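Local coordinates for pentatricopeptide repeat-containing protein 10, chloroplastic (PDB 4M59) that binds two specific intergenic RNA sites in chloroplast transcripts, stabilising the messages by acting as a barrier to exonucleases, at residues Val288-Gly293 with Tyr320-Gly325; Gly296-Ala301 with Lys330-Val335. The protein carries 4 engineered substitutions. All coordinates share one frame; numbering follows the deposited sequence.

Interaction 1: Val288-Gly293 with Tyr320-Gly325; sequences VMTAYG and YNLVLG
Met289 and Thr290 on one helix meet Val323 and Leu322 on the next but one, and two thin side-chain contacts join them. The sulfur of Met289 lies 4.2 Å from CG2 of Val323, an apolar touch between the methionine's sulfur and one methyl branch of the valine. Beside it, Thr290 OG1 comes 4.1 Å from Leu322 CD2, the two side chains crossing at about a right angle. Leu322 reaches across because its CG stands anti to the backbone N (chi1 -178°), which carries the branched end out from its own helix toward the threonine. The backbones stay well apart: CA of Met289 is 8.2 Å from CA of Val323, and CA of Thr290 is 8.0 Å from CA of Leu322. In this superhelical stack of pentatricopeptide repeats, helices 282-295 and 317-328 open successive repeats, predicted as PPR 7 and PPR 8, and run in roughly the same direction. Bound RNA passes about 9 Å from the nearest atom of this contact. Further out, Met289 packs on Ala301, Leu304 and Phe305 of helix 298-310, while Val323 rests on Met339 of helix 333-346. Each inner residue is thereby backed by the helix that follows its own. Leu322 also packs on Thr594 of the second subunit. On helix 317-328 itself, Asn321 ND2 hydrogen-bonds Thr354 OG1, carrying the contacts on toward helix 352-359.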
loop_
_atom_site.group_PDB
_atom_site.type_symbol
_atom_site.label_atom_id
_atom_site.label_comp_id
_atom_site.label_asym_id
_atom_site.label_seq_id
_atom_site.Cartn_x
_atom_site.Cartn_y
_atom_site.Cartn_z
ATOM N N VAL A 288 15.779 7.989 -14.659
ATOM C CA VAL A 288 15.815 9.039 -13.659
ATOM C C VAL A 288 14.433 9.620 -13.389
ATOM O O VAL A 288 14.109 9.971 -12.265
ATOM C CB VAL A 288 16.806 10.137 -14.046
ATOM C CG1 VAL A 288 16.833 10.297 -15.531
ATOM C CG2 VAL A 288 16.466 11.441 -13.385
ATOM N N MET A 289 13.607 9.696 -14.418
ATOM C CA MET A 289 12.249 10.172 -14.233
ATOM C C MET A 289 11.502 9.259 -13.282
ATOM O O MET A 289 10.862 9.712 -12.340
ATOM C CB MET A 289 11.519 10.265 -15.569
ATOM C CG MET A 289 11.113 11.678 -15.937
ATOM S SD MET A 289 10.176 11.827 -17.455
ATOM C CE MET A 289 11.344 11.189 -18.620
ATOM N N THR A 290 11.610 7.964 -13.523
ATOM C CA THR A 290 10.902 6.978 -12.736
ATOM C C THR A 290 11.429 6.944 -11.327
ATOM O O THR A 290 10.712 6.617 -10.397
ATOM C CB THR A 290 11.088 5.625 -13.332
ATOM O OG1 THR A 290 11.313 5.772 -14.733
ATOM C CG2 THR A 290 9.873 4.800 -13.126
ATOM N N ALA A 291 12.695 7.285 -11.176
ATOM C CA ALA A 291 13.314 7.325 -9.869
ATOM C C ALA A 291 12.611 8.340 -9.009
ATOM O O ALA A 291 12.156 8.030 -7.926
ATOM C CB ALA A 291 14.758 7.671 -9.993
ATOM N N TYR A 292 12.515 9.556 -9.512
ATOM C CA TYR A 292 11.838 10.619 -8.801
ATOM C C TYR A 292 10.382 10.296 -8.588
ATOM O O TYR A 292 9.785 10.714 -7.603
ATOM C CB TYR A 292 11.986 11.924 -9.557
ATOM C CG TYR A 292 13.348 12.500 -9.394
ATOM C CD1 TYR A 292 13.632 13.344 -8.352
ATOM C CD2 TYR A 292 14.365 12.168 -10.253
ATOM C CE1 TYR A 292 14.876 13.852 -8.183
ATOM C CE2 TYR A 292 15.613 12.681 -10.094
ATOM C CZ TYR A 292 15.863 13.521 -9.057
ATOM O OH TYR A 292 17.115 14.040 -8.883
ATOM N N GLY A 293 9.809 9.552 -9.514
ATOM C CA GLY A 293 8.443 9.130 -9.364
ATOM C C GLY A 293 8.327 8.239 -8.158
ATOM O O GLY A 293 7.648 8.571 -7.200
ATOM N N TYR A 320 5.564 8.250 -22.764
ATOM C CA TYR A 320 4.425 9.042 -22.353
ATOM C C TYR A 320 3.538 8.308 -21.367
ATOM O O TYR A 320 3.137 8.883 -20.374
ATOM C CB TYR A 320 3.621 9.480 -23.570
ATOM C CG TYR A 320 4.004 10.824 -24.143
ATOM C CD1 TYR A 320 3.716 11.987 -23.468
ATOM C CD2 TYR A 320 4.613 10.934 -25.371
ATOM C CE1 TYR A 320 4.045 13.209 -23.984
ATOM C CE2 TYR A 320 4.945 12.151 -25.889
ATOM C CZ TYR A 320 4.659 13.282 -25.189
ATOM O OH TYR A 320 4.982 14.508 -25.695
ATOM N N ASN A 321 3.224 7.046 -21.638
ATOM C CA ASN A 321 2.399 6.267 -20.726
ATOM C C ASN A 321 3.029 6.198 -19.365
ATOM O O ASN A 321 2.354 6.194 -18.353
ATOM C CB ASN A 321 2.233 4.839 -21.212
ATOM C CG ASN A 321 1.662 4.755 -22.573
ATOM O OD1 ASN A 321 1.849 3.780 -23.273
ATOM N ND2 ASN A 321 0.943 5.786 -22.962
ATOM N N LEU A 322 4.343 6.114 -19.369
ATOM C CA LEU A 322 5.113 6.061 -18.159
ATOM C C LEU A 322 4.820 7.298 -17.353
ATOM O O LEU A 322 4.557 7.226 -16.165
ATOM C CB LEU A 322 6.587 5.992 -18.535
ATOM C CG LEU A 322 7.684 5.872 -17.497
ATOM C CD1 LEU A 322 8.723 4.974 -18.059
ATOM C CD2 LEU A 322 8.310 7.208 -17.185
ATOM N N VAL A 323 4.843 8.441 -18.019
ATOM C CA VAL A 323 4.631 9.716 -17.364
ATOM C C VAL A 323 3.194 9.865 -16.911
ATOM O O VAL A 323 2.917 10.374 -15.840
ATOM C CB VAL A 323 4.964 10.865 -18.300
ATOM C CG1 VAL A 323 4.848 12.169 -17.583
ATOM C CG2 VAL A 323 6.351 10.705 -18.828
ATOM N N LEU A 324 2.277 9.402 -17.742
ATOM C CA LEU A 324 0.866 9.463 -17.427
ATOM C C LEU A 324 0.553 8.649 -16.196
ATOM O O LEU A 324 -0.203 9.078 -15.337
ATOM C CB LEU A 324 0.044 8.973 -18.613
ATOM C CG LEU A 324 0.089 9.888 -19.829
ATOM C CD1 LEU A 324 -0.512 9.237 -21.018
ATOM C CD2 LEU A 324 -0.631 11.158 -19.533
ATOM N N GLY A 325 1.149 7.471 -16.108
ATOM C CA GLY A 325 0.926 6.596 -14.987
ATOM C C GLY A 325 1.277 7.263 -13.692
ATOM O O GLY A 325 0.556 7.156 -12.717
#

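Interaction 2: Gly296-Ala301 with Lys330-Val335; sequences GKVDEA and KSRFTV
OD2 of Asp299 is held by both terminal nitrogens of Arg332. NH1 gives the main bond of this salt bridge, 3.2 Å from OD2 with an N-H...O angle of 145°, while the weak bond from NH2 to the same OD2 is longer at 3.5 Å. The fit is not the flat, two-oxygen kind: the carboxylate and guanidinium planes stand 74° apart, and NH1 approaches from above the carboxylate plane, 52° out of it. Arg332 brings its group there by bending at chi2 and chi3, with CG beside the backbone N and anti to the carbonyl carbon. Obliquely to the guanidinium, Val298 CG2 lies 4.5 Å from Arg332 NH2. Arg332 also packs on Leu327, and Val298 on Met326, both of helix 317-328. Replacing Arg332 with a leucine would probably leave Asp299 without this positive mate and open a gap beside Val298. Lys330 reaches toward Gly296, its NZ 4.4 Å from Gly296 O, too long for a bond, and 6.9 Å from Asp299 OD1, near enough perhaps to favour the carboxylate's charge at a distance. Gly296 and Ser331 each end a helix with a positive-phi Schellman motif, and at Gly296 the backbone angles call for glycine. Arg332 then occupies the N-cap position of helix 333-346. Such tight turns link the paired antiparallel helices of a pentatricopeptide repeat, and here the salt bridge joins the start of the second helix in one predicted repeat to the turn of the next.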
loop_
_atom_site.group_PDB
_atom_site.type_symbol
_atom_site.label_atom_id
_atom_site.label_comp_id
_atom_site.label_asym_id
_atom_site.label_seq_id
_atom_site.Cartn_x
_atom_site.Cartn_y
_atom_site.Cartn_z
ATOM N N GLY A 296 8.331 9.824 -4.942
ATOM C CA GLY A 296 7.181 10.642 -4.644
ATOM C C GLY A 296 7.429 12.088 -4.985
ATOM O O GLY A 296 6.730 12.977 -4.513
ATOM N N LYS A 297 8.436 12.326 -5.809
ATOM C CA LYS A 297 8.726 13.667 -6.239
ATOM C C LYS A 297 8.546 13.767 -7.738
ATOM O O LYS A 297 9.471 13.560 -8.506
ATOM C CB LYS A 297 10.123 14.083 -5.786
ATOM C CG LYS A 297 10.196 14.365 -4.293
ATOM C CD LYS A 297 11.497 15.013 -3.879
ATOM C CE LYS A 297 12.654 14.049 -3.966
ATOM N NZ LYS A 297 13.754 14.477 -3.080
ATOM N N VAL A 298 7.324 14.097 -8.136
ATOM C CA VAL A 298 6.890 13.975 -9.514
ATOM C C VAL A 298 6.926 15.270 -10.295
ATOM O O VAL A 298 6.962 15.261 -11.519
ATOM C CB VAL A 298 5.475 13.463 -9.551
ATOM C CG1 VAL A 298 5.447 12.000 -9.212
ATOM C CG2 VAL A 298 4.663 14.216 -8.555
ATOM N N ASP A 299 6.910 16.389 -9.600
ATOM C CA ASP A 299 6.951 17.661 -10.279
ATOM C C ASP A 299 8.322 17.824 -10.883
ATOM O O ASP A 299 8.489 18.516 -11.876
ATOM C CB ASP A 299 6.645 18.776 -9.309
ATOM C CG ASP A 299 5.555 18.400 -8.334
ATOM O OD1 ASP A 299 5.823 17.541 -7.472
ATOM O OD2 ASP A 299 4.442 18.954 -8.424
ATOM N N GLU A 300 9.302 17.159 -10.289
ATOM C CA GLU A 300 10.657 17.182 -10.808
ATOM C C GLU A 300 10.756 16.380 -12.085
ATOM O O GLU A 300 11.334 16.827 -13.064
ATOM C CB GLU A 300 11.660 16.640 -9.792
ATOM C CG GLU A 300 11.935 17.545 -8.605
ATOM C CD GLU A 300 13.300 17.301 -7.996
ATOM O OE1 GLU A 300 13.465 17.502 -6.776
ATOM O OE2 GLU A 300 14.218 16.919 -8.740
ATOM N N ALA A 301 10.206 15.180 -12.066
ATOM C CA ALA A 301 10.316 14.308 -13.210
ATOM C C ALA A 301 9.701 14.980 -14.399
ATOM O O ALA A 301 10.170 14.855 -15.518
ATOM C CB ALA A 301 9.632 13.017 -12.931
ATOM N N LYS A 330 -1.613 10.459 -8.879
ATOM C CA LYS A 330 -1.834 11.767 -8.276
ATOM C C LYS A 330 -3.129 12.331 -8.833
ATOM O O LYS A 330 -3.610 13.375 -8.399
ATOM C CB LYS A 330 -0.669 12.705 -8.584
ATOM C CG LYS A 330 0.359 12.805 -7.471
ATOM C CD LYS A 330 0.603 11.455 -6.817
ATOM C CE LYS A 330 1.076 11.612 -5.382
ATOM N NZ LYS A 330 2.541 11.853 -5.304
ATOM N N SER A 331 -3.685 11.614 -9.800
ATOM C CA SER A 331 -4.937 11.990 -10.420
ATOM C C SER A 331 -4.892 13.407 -10.923
ATOM O O SER A 331 -5.828 14.165 -10.746
ATOM C CB SER A 331 -6.076 11.853 -9.430
ATOM O OG SER A 331 -6.014 12.896 -8.487
ATOM N N ARG A 332 -3.791 13.769 -11.556
ATOM C CA ARG A 332 -3.648 15.122 -12.054
ATOM C C ARG A 332 -4.314 15.234 -13.400
ATOM O O ARG A 332 -3.659 15.310 -14.425
ATOM C CB ARG A 332 -2.173 15.528 -12.106
ATOM C CG ARG A 332 -1.624 15.965 -10.744
ATOM C CD ARG A 332 -0.162 15.620 -10.551
ATOM N NE ARG A 332 0.752 16.654 -11.027
ATOM C CZ ARG A 332 1.485 17.428 -10.239
ATOM N NH1 ARG A 332 2.290 18.337 -10.765
ATOM N NH2 ARG A 332 1.416 17.294 -8.928
ATOM N N PHE A 333 -5.643 15.237 -13.383
ATOM C CA PHE A 333 -6.456 15.196 -14.592
ATOM C C PHE A 333 -6.054 16.182 -15.689
ATOM O O PHE A 333 -5.718 15.778 -16.801
ATOM C CB PHE A 333 -7.934 15.382 -14.245
ATOM C CG PHE A 333 -8.422 14.452 -13.173
ATOM C CD1 PHE A 333 -7.895 13.177 -13.054
ATOM C CD2 PHE A 333 -9.405 14.851 -12.285
ATOM C CE1 PHE A 333 -8.341 12.320 -12.070
ATOM C CE2 PHE A 333 -9.857 13.997 -11.297
ATOM C CZ PHE A 333 -9.322 12.728 -11.189
ATOM N N THR A 334 -6.108 17.477 -15.386
ATOM C CA THR A 334 -5.917 18.486 -16.409
ATOM C C THR A 334 -4.609 18.353 -17.154
ATOM O O THR A 334 -4.565 18.485 -18.364
ATOM C CB THR A 334 -6.012 19.864 -15.805
ATOM O OG1 THR A 334 -7.291 20.007 -15.183
ATOM C CG2 THR A 334 -5.883 20.902 -16.866
ATOM N N VAL A 335 -3.541 18.083 -16.420
ATOM C CA VAL A 335 -2.224 17.904 -17.013
ATOM C C VAL A 335 -2.139 16.598 -17.787
ATOM O O VAL A 335 -1.491 16.520 -18.820
ATOM C CB VAL A 335 -1.130 17.962 -15.935
ATOM C CG1 VAL A 335 0.058 17.141 -16.323
ATOM C CG2 VAL A 335 -0.715 19.386 -15.691
#

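How the interactions relate
Followed from the N terminus, the chain gives helix 282-295 to interaction 1 and the turn and start of helix 298-310 to interaction 2, then returns to each in the same order through helix 317-328 and the turn into helix 333-346. Interaction 1 closes a loop of 26 residues and interaction 2 one of 28, and because their segments alternate the two loops cross. Their centres lie about 9 Å apart. They touch directly within the first hairpin, where Tyr292 O and Lys297 N, 2.8 Å apart, probably form a hydrogen bond. Together they join successive predicted repeats at both the opening helices and the turns that follow them.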